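Local atomic coordinates of type 3 secretion system translocon protein SctE (Shigella flexneri, PDB entry 5WKQ), a protein that inserts with its partner IpaC into the host cell membrane, forming the pore through which type III secretion effectors reach the cytosol. Residues N6-L11 against A36-Q41; Q45-E50 against D154-F159. All coordinates share one frame; numbering follows the deposited sequence.

How the interactions relate
Both interactions use helix 28-99 of this fragment from the N-terminal half of IpaB, and both lie near the surface, none of their touching residues being buried. In interaction 1 the early part of this long helix receives the short helix 7-22; in interaction 2, a few residues further on, it meets helix 106-162, which returns alongside it. Their centres are about 18 Å apart, interaction 1 lying farther out, about 37 Å from the chain centre against about 20 Å. Both helix pairs run antiparallel, yet the chemistry differs. Interaction 1 sets an indole against small and aliphatic groups, with a water at one side, whereas interaction 2 lays a lysine's methylenes against two phenylalanine rings.

Interaction 1 of 2, residues N6-L11 against A36-Q41; sequences NASSQL and AWKSQQ
Leu-11 meets Trp-37 with one methyl over the indole, the close-packed part of this contact. Leu-11 CD1 stands 3.5 Å from Trp-37 CE3 and 4.0 Å from the centroid of the six-membered ring, 29° off the ring normal, which satisfies a CH-pi contact. The opposite face of the indole is covered by Gln-41 CG of its own helix. Trp-37 can reach across because its CG is anti to the backbone N (chi1 -178°), and the far end of the ring then meets Ala-7, whose CB lies 4.0 Å from Trp-37 CH2. Ser-8 CB sits at the ring edge, in plane.

The other side is polar. Ser-8 OG lies 3.3 Å from the carbon Lys-38 CE, a contact with the aliphatic chain. What makes this side looser is its polar links: Lys-38 NZ turns to Thr-12 OG1 for its hydrogen bond, and a water that donates to Lys-38 O at 3.2 Å has only a long, weak link to Ser-8 OG.

The short helical segments run antiparallel at 166°, with axes 10.9 Å apart at their closest. Helix 7-22 folding back along the start of helix 28-99 in this way is a helical hairpin, seated here on a tryptophan.

Interaction 2 of 2, residues Q45-E50 against D154-F159; sequences QQKNLE and DSFSAF
Lys-47 NZ and Ser-155 OG form the closest polar approach between the two helices, at 3.2 Å. Most of the contact, however, lies along the methylenes of the lysine that carries the ammonium there: 114 Å² of Lys-47 is buried against the facing segment. With CG anti to the backbone N and a bend at chi2 (71°), Lys-47 runs between two aromatic side chains. Its CB lies over one face of Phe-159, 4.2 Å from the centroid and 20° off the normal, a CH-pi contact offset toward the ring rim. The next carbon touches both rings: Lys-47 CG is 3.8 Å from Phe-159 CD1 and equally 3.8 Å from Phe-156 CD2, reaching the latter ring obliquely.

Asn-48 approaches Phe-156 differently. Its amide is nearly coplanar with the ring, the planes 13° apart, and Asn-48 OD1 comes in at the edge, 3.3 Å from Phe-156 CE2 and 3.4 Å from Phe-156 CZ. Phe-156 also meets the ring of Phe-51, so the contact continues along helix 28-99.

The segment axes are almost exactly antiparallel, 11.3 Å apart at their closest, consistent with the coiled coil predicted for most of this region. Here the lysine's methylenes supply the apolar packing while its ammonium reaches the serine; the carbonyl oxygen at the Phe-156 rim is consistent with weak electrostatic attraction to the slightly positive ring hydrogens.

Interaction 1 of 2, residues N6-L11 against A36-Q41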
ATOM      1  N   ASN A   6       7.897 -25.977  21.988  1.00 56.65           N
ATOM      2  CA  ASN A   6       8.271 -26.643  23.244  1.00 59.78           C
ATOM      3  C   ASN A   6       7.125 -27.459  23.879  1.00 51.71           C
ATOM      4  O   ASN A   6       7.354 -28.455  24.582  1.00 43.49           O
ATOM      5  CB  ASN A   6       8.758 -25.597  24.241  1.00 80.85           C
ATOM      6  CG  ASN A   6       9.331 -26.211  25.492  1.00 99.21           C
ATOM      7  OD1 ASN A   6       8.646 -26.334  26.510  1.00 89.10           O
ATOM      8  ND2 ASN A   6      10.600 -26.596  25.428  1.00112.80           N
ATOM      9  N   ALA A   7       5.876 -27.063  23.639  1.00 38.71           N
ATOM     10  CA  ALA A   7       4.799 -27.973  23.990  1.00 44.31           C
ATOM     11  C   ALA A   7       5.031 -29.306  23.292  1.00 45.28           C
ATOM     12  O   ALA A   7       4.767 -30.364  23.865  1.00 35.92           O
ATOM     13  CB  ALA A   7       3.428 -27.387  23.625  1.00 43.00           C
ATOM     14  N   SER A   8       5.583 -29.273  22.076  1.00 33.62           N
ATOM     15  CA  SER A   8       5.820 -30.517  21.352  1.00 45.62           C
ATOM     16  C   SER A   8       6.834 -31.400  22.065  1.00 42.12           C
ATOM     17  O   SER A   8       6.676 -32.622  22.091  1.00 37.97           O
ATOM     18  CB  SER A   8       6.259 -30.229  19.927  1.00 38.47           C
ATOM     19  OG  SER A   8       6.726 -31.403  19.309  1.00 57.70           O
ATOM     20  N   SER A   9       7.868 -30.815  22.675  1.00 41.14           N
ATOM     21  CA  SER A   9       8.860 -31.669  23.339  1.00 47.83           C
ATOM     22  C   SER A   9       8.401 -32.119  24.724  1.00 35.98           C
ATOM     23  O   SER A   9       8.721 -33.236  25.142  1.00 38.65           O
ATOM     24  CB  SER A   9      10.212 -30.952  23.429  1.00 56.94           C
ATOM     25  OG  SER A   9      10.200 -29.863  24.340  1.00 54.43           O
ATOM     26  N   GLN A  10       7.610 -31.304  25.432  1.00 40.83           N
ATOM     27  CA  GLN A  10       7.021 -31.761  26.693  1.00 42.96           C
ATOM     28  C   GLN A  10       6.057 -32.914  26.454  1.00 37.39           C
ATOM     29  O   GLN A  10       6.036 -33.898  27.208  1.00 39.74           O
ATOM     30  CB  GLN A  10       6.305 -30.606  27.384  1.00 47.52           C
ATOM     31  CG  GLN A  10       7.223 -29.463  27.797  1.00 58.51           C
ATOM     32  CD  GLN A  10       7.908 -29.722  29.125  1.00 62.30           C
ATOM     33  OE1 GLN A  10       7.400 -29.327  30.190  1.00 53.85           O
ATOM     34  NE2 GLN A  10       9.060 -30.386  29.074  1.00 54.93           N
ATOM     35  N   LEU A  11       5.263 -32.815  25.387  1.00 38.10           N
ATOM     36  CA  LEU A  11       4.366 -33.894  24.997  1.00 42.93           C
ATOM     37  C   LEU A  11       5.129 -35.180  24.771  1.00 34.15           C
ATOM     38  O   LEU A  11       4.693 -36.267  25.180  1.00 37.39           O
ATOM     39  CB  LEU A  11       3.655 -33.507  23.707  1.00 36.29           C
ATOM     40  CG  LEU A  11       2.196 -33.202  23.656  1.00 40.29           C
ATOM     41  CD1 LEU A  11       1.793 -32.926  22.198  1.00 45.27           C
ATOM     42  CD2 LEU A  11       1.420 -34.335  24.232  1.00 31.39           C
ATOM     43  N   ALA A  36      -0.359 -36.724  14.990  1.00 29.61           N
ATOM     44  CA  ALA A  36      -1.160 -35.819  14.170  1.00 33.90           C
ATOM     45  C   ALA A  36      -1.071 -34.379  14.678  1.00 37.50           C
ATOM     46  O   ALA A  36      -0.986 -33.426  13.888  1.00 32.47           O
ATOM     47  CB  ALA A  36      -2.620 -36.299  14.171  1.00 35.95           C
ATOM     48  N   TRP A  37      -1.088 -34.206  15.998  1.00 27.95           N
ATOM     49  CA  TRP A  37      -1.001 -32.868  16.567  1.00 35.90           C
ATOM     50  C   TRP A  37       0.321 -32.206  16.193  1.00 33.44           C
ATOM     51  O   TRP A  37       0.347 -31.026  15.833  1.00 33.05           O
ATOM     52  CB  TRP A  37      -1.152 -32.938  18.090  1.00 29.53           C
ATOM     53  CG  TRP A  37      -1.123 -31.601  18.772  1.00 34.01           C
ATOM     54  CD1 TRP A  37      -2.216 -30.817  19.088  1.00 28.61           C
ATOM     55  CD2 TRP A  37       0.040 -30.866  19.219  1.00 30.80           C
ATOM     56  NE1 TRP A  37      -1.797 -29.656  19.708  1.00 34.52           N
ATOM     57  CE2 TRP A  37      -0.428 -29.656  19.796  1.00 34.62           C
ATOM     58  CE3 TRP A  37       1.431 -31.110  19.186  1.00 30.46           C
ATOM     59  CZ2 TRP A  37       0.441 -28.689  20.332  1.00 41.24           C
ATOM     60  CZ3 TRP A  37       2.287 -30.160  19.725  1.00 40.53           C
ATOM     61  CH2 TRP A  37       1.786 -28.952  20.288  1.00 43.95           C
ATOM     62  N   LYS A  38       1.437 -32.948  16.289  1.00 30.87           N
ATOM     63  CA  LYS A  38       2.742 -32.386  15.945  1.00 27.49           C
ATOM     64  C   LYS A  38       2.815 -32.006  14.475  1.00 37.65           C
ATOM     65  O   LYS A  38       3.341 -30.952  14.122  1.00 36.57           O
ATOM     66  CB  LYS A  38       3.838 -33.386  16.278  1.00 32.25           C
ATOM     67  CG  LYS A  38       4.061 -33.577  17.780  1.00 29.79           C
ATOM     68  CD  LYS A  38       5.029 -34.728  18.019  1.00 41.11           C
ATOM     69  CE  LYS A  38       5.809 -34.618  19.329  1.00 43.62           C
ATOM     70  NZ  LYS A  38       6.500 -35.937  19.573  1.00 49.56           N
ATOM     71  N   SER A  39       2.296 -32.861  13.604  1.00 37.39           N
ATOM     72  CA  SER A  39       2.311 -32.559  12.186  1.00 37.19           C
ATOM     73  C   SER A  39       1.499 -31.309  11.891  1.00 39.27           C
ATOM     74  O   SER A  39       1.943 -30.436  11.131  1.00 34.44           O
ATOM     75  CB  SER A  39       1.790 -33.757  11.395  1.00 37.09           C
ATOM     76  OG  SER A  39       1.738 -33.445  10.018  1.00 72.78           O
ATOM     77  N   GLN A  40       0.325 -31.173  12.508  1.00 30.47           N
ATOM     78  CA  GLN A  40      -0.461 -29.973  12.260  1.00 29.29           C
ATOM     79  C   GLN A  40       0.237 -28.729  12.806  1.00 30.59           C
ATOM     80  O   GLN A  40       0.227 -27.671  12.160  1.00 33.87           O
ATOM     81  CB  GLN A  40      -1.853 -30.114  12.861  1.00 42.59           C
ATOM     82  CG  GLN A  40      -2.816 -30.815  11.920  1.00 78.92           C
ATOM     83  CD  GLN A  40      -4.009 -31.415  12.646  1.00109.39           C
ATOM     84  OE1 GLN A  40      -4.657 -30.744  13.448  1.00127.14           O
ATOM     85  NE2 GLN A  40      -4.295 -32.687  12.376  1.00 99.52           N
ATOM     86  N   GLN A  41       0.765 -28.806  14.023  1.00 26.39           N
ATOM     87  CA  GLN A  41       1.534 -27.696  14.571  1.00 33.09           C
ATOM     88  C   GLN A  41       2.665 -27.282  13.623  1.00 32.41           C
ATOM     89  O   GLN A  41       2.814 -26.096  13.306  1.00 27.76           O
ATOM     90  CB  GLN A  41       2.103 -28.064  15.935  1.00 37.16           C
ATOM     91  CG  GLN A  41       1.060 -28.045  17.026  1.00 56.49           C
ATOM     92  CD  GLN A  41       0.376 -26.684  17.187  1.00 71.57           C
ATOM     93  OE1 GLN A  41      -0.761 -26.482  16.721  1.00 61.63           O
ATOM     94  NE2 GLN A  41       1.064 -25.746  17.842  1.00 89.35           N
TER
HETATM   95  O   HOH W   1       5.453 -30.056  16.387  1.00 50.58           O

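Interaction 2 of 2, residues Q45-E50 against D154-F159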
ATOM      1  N   GLN A  45       3.058 -23.562  11.834  1.00 32.44           N
ATOM      2  CA  GLN A  45       4.218 -22.718  12.069  1.00 38.11           C
ATOM      3  C   GLN A  45       4.815 -22.290  10.738  1.00 38.02           C
ATOM      4  O   GLN A  45       5.163 -21.116  10.551  1.00 34.63           O
ATOM      5  CB  GLN A  45       5.244 -23.443  12.944  1.00 33.71           C
ATOM      6  CG  GLN A  45       6.571 -22.698  13.142  1.00 41.53           C
ATOM      7  N   GLN A  46       4.885 -23.216   9.781  1.00 36.72           N
ATOM      8  CA  GLN A  46       5.488 -22.889   8.497  1.00 37.43           C
ATOM      9  C   GLN A  46       4.656 -21.856   7.745  1.00 34.16           C
ATOM     10  O   GLN A  46       5.210 -20.937   7.142  1.00 33.89           O
ATOM     11  CB  GLN A  46       5.658 -24.148   7.657  1.00 38.34           C
ATOM     12  CG  GLN A  46       6.704 -24.002   6.580  1.00 57.30           C
ATOM     13  CD  GLN A  46       8.077 -23.727   7.182  1.00 87.26           C
ATOM     14  OE1 GLN A  46       8.703 -22.707   6.886  1.00106.27           O
ATOM     15  NE2 GLN A  46       8.534 -24.627   8.063  1.00 78.19           N
ATOM     16  N   LYS A  47       3.323 -22.005   7.754  1.00 30.36           N
ATOM     17  CA  LYS A  47       2.467 -21.026   7.113  1.00 36.24           C
ATOM     18  C   LYS A  47       2.572 -19.675   7.801  1.00 37.24           C
ATOM     19  O   LYS A  47       2.574 -18.632   7.129  1.00 31.50           O
ATOM     20  CB  LYS A  47       1.004 -21.484   7.094  1.00 39.45           C
ATOM     21  CG  LYS A  47       0.018 -20.466   6.431  1.00 63.66           C
ATOM     22  CD  LYS A  47       0.166 -20.358   4.892  1.00100.83           C
ATOM     23  CE  LYS A  47      -0.480 -19.073   4.329  1.00 96.19           C
ATOM     24  NZ  LYS A  47      -0.951 -19.164   2.903  1.00 73.13           N
ATOM     25  N   ASN A  48       2.646 -19.661   9.136  1.00 30.33           N
ATOM     26  CA  ASN A  48       2.799 -18.384   9.830  1.00 35.42           C
ATOM     27  C   ASN A  48       4.073 -17.672   9.389  1.00 31.10           C
ATOM     28  O   ASN A  48       4.077 -16.453   9.196  1.00 31.20           O
ATOM     29  CB  ASN A  48       2.807 -18.577  11.341  1.00 33.03           C
ATOM     30  CG  ASN A  48       1.432 -18.963  11.877  1.00 44.32           C
ATOM     31  OD1 ASN A  48       0.442 -18.731  11.215  1.00 44.19           O
ATOM     32  ND2 ASN A  48       1.380 -19.594  13.047  1.00 41.69           N
ATOM     33  N   LEU A  49       5.172 -18.420   9.261  1.00 33.20           N
ATOM     34  CA  LEU A  49       6.436 -17.812   8.853  1.00 36.38           C
ATOM     35  C   LEU A  49       6.347 -17.235   7.450  1.00 30.99           C
ATOM     36  O   LEU A  49       6.863 -16.144   7.190  1.00 35.93           O
ATOM     37  CB  LEU A  49       7.560 -18.846   8.911  1.00 36.65           C
ATOM     38  CG  LEU A  49       8.088 -19.217  10.290  1.00 57.87           C
ATOM     39  CD1 LEU A  49       9.122 -20.313  10.114  1.00 72.93           C
ATOM     40  CD2 LEU A  49       8.662 -17.980  10.987  1.00 66.73           C
ATOM     41  N   GLU A  50       5.733 -17.976   6.520  1.00 35.28           N
ATOM     42  CA  GLU A  50       5.559 -17.458   5.167  1.00 37.52           C
ATOM     43  C   GLU A  50       4.654 -16.247   5.171  1.00 34.37           C
ATOM     44  O   GLU A  50       4.919 -15.254   4.472  1.00 36.11           O
ATOM     45  CB  GLU A  50       4.995 -18.548   4.262  1.00 34.61           C
ATOM     46  CG  GLU A  50       5.977 -19.721   4.104  1.00 61.24           C
ATOM     47  CD  GLU A  50       5.362 -20.954   3.463  1.00 80.22           C
ATOM     48  OE1 GLU A  50       4.230 -20.851   2.932  1.00 83.62           O
ATOM     49  OE2 GLU A  50       6.017 -22.028   3.504  1.00 64.26           O
ATOM     50  N   ASP A 154      -7.014 -14.015   2.312  1.00 45.54           N
ATOM     51  CA  ASP A 154      -7.886 -15.095   1.849  1.00 36.47           C
ATOM     52  C   ASP A 154      -7.111 -16.394   1.723  1.00 41.34           C
ATOM     53  O   ASP A 154      -7.627 -17.471   2.054  1.00 38.72           O
ATOM     54  CB  ASP A 154      -8.538 -14.732   0.505  1.00 31.96           C
ATOM     55  CG  ASP A 154      -9.569 -13.617   0.640  1.00 41.09           C
ATOM     56  OD1 ASP A 154     -10.051 -13.410   1.769  1.00 41.33           O
ATOM     57  OD2 ASP A 154      -9.836 -12.898  -0.353  1.00 48.10           O
ATOM     58  N   SER A 155      -5.853 -16.309   1.267  1.00 36.63           N
ATOM     59  CA  SER A 155      -5.020 -17.506   1.169  1.00 29.58           C
ATOM     60  C   SER A 155      -4.757 -18.124   2.541  1.00 28.47           C
ATOM     61  O   SER A 155      -4.808 -19.355   2.694  1.00 34.79           O
ATOM     62  CB  SER A 155      -3.709 -17.180   0.454  1.00 34.12           C
ATOM     63  OG  SER A 155      -2.899 -18.355   0.450  1.00 35.46           O
ATOM     64  N   PHE A 156      -4.465 -17.300   3.555  1.00 37.17           N
ATOM     65  CA  PHE A 156      -4.199 -17.831   4.894  1.00 29.43           C
ATOM     66  C   PHE A 156      -5.452 -18.463   5.483  1.00 39.41           C
ATOM     67  O   PHE A 156      -5.390 -19.524   6.105  1.00 36.29           O
ATOM     68  CB  PHE A 156      -3.701 -16.712   5.824  1.00 38.66           C
ATOM     69  CG  PHE A 156      -3.298 -17.177   7.214  1.00 35.68           C
ATOM     70  CD1 PHE A 156      -4.237 -17.416   8.192  1.00 40.96           C
ATOM     71  CD2 PHE A 156      -1.964 -17.384   7.524  1.00 46.92           C
ATOM     72  CE1 PHE A 156      -3.856 -17.853   9.462  1.00 48.99           C
ATOM     73  CE2 PHE A 156      -1.574 -17.829   8.798  1.00 36.37           C
ATOM     74  CZ  PHE A 156      -2.506 -18.055   9.755  1.00 39.82           C
ATOM     75  N   SER A 157      -6.595 -17.797   5.311  1.00 38.95           N
ATOM     76  CA  SER A 157      -7.848 -18.287   5.869  1.00 45.75           C
ATOM     77  C   SER A 157      -8.254 -19.590   5.193  1.00 42.85           C
ATOM     78  O   SER A 157      -8.742 -20.518   5.857  1.00 38.55           O
ATOM     79  CB  SER A 157      -8.917 -17.186   5.744  1.00 46.31           C
ATOM     80  OG  SER A 157      -9.929 -17.559   4.845  1.00 62.18           O
ATOM     81  N   ALA A 158      -7.986 -19.716   3.884  1.00 38.92           N
ATOM     82  CA  ALA A 158      -8.233 -20.982   3.192  1.00 36.78           C
ATOM     83  C   ALA A 158      -7.438 -22.102   3.824  1.00 34.46           C
ATOM     84  O   ALA A 158      -7.977 -23.182   4.116  1.00 39.53           O
ATOM     85  CB  ALA A 158      -7.897 -20.868   1.702  1.00 38.52           C
ATOM     86  N   PHE A 159      -6.131 -21.878   4.033  1.00 34.66           N
ATOM     87  CA  PHE A 159      -5.311 -22.895   4.686  1.00 39.35           C
ATOM     88  C   PHE A 159      -5.831 -23.191   6.085  1.00 41.66           C
ATOM     89  O   PHE A 159      -6.007 -24.355   6.467  1.00 38.19           O
ATOM     90  CB  PHE A 159      -3.842 -22.453   4.772  1.00 43.75           C
ATOM     91  CG  PHE A 159      -3.086 -23.163   5.843  1.00 37.29           C
ATOM     92  CD1 PHE A 159      -2.984 -22.619   7.117  1.00 45.53           C
ATOM     93  CD2 PHE A 159      -2.542 -24.411   5.606  1.00 41.00           C
ATOM     94  CE1 PHE A 159      -2.314 -23.292   8.140  1.00 44.61           C
ATOM     95  CE2 PHE A 159      -1.872 -25.104   6.621  1.00 41.82           C
ATOM     96  CZ  PHE A 159      -1.760 -24.543   7.896  1.00 37.23           C
TER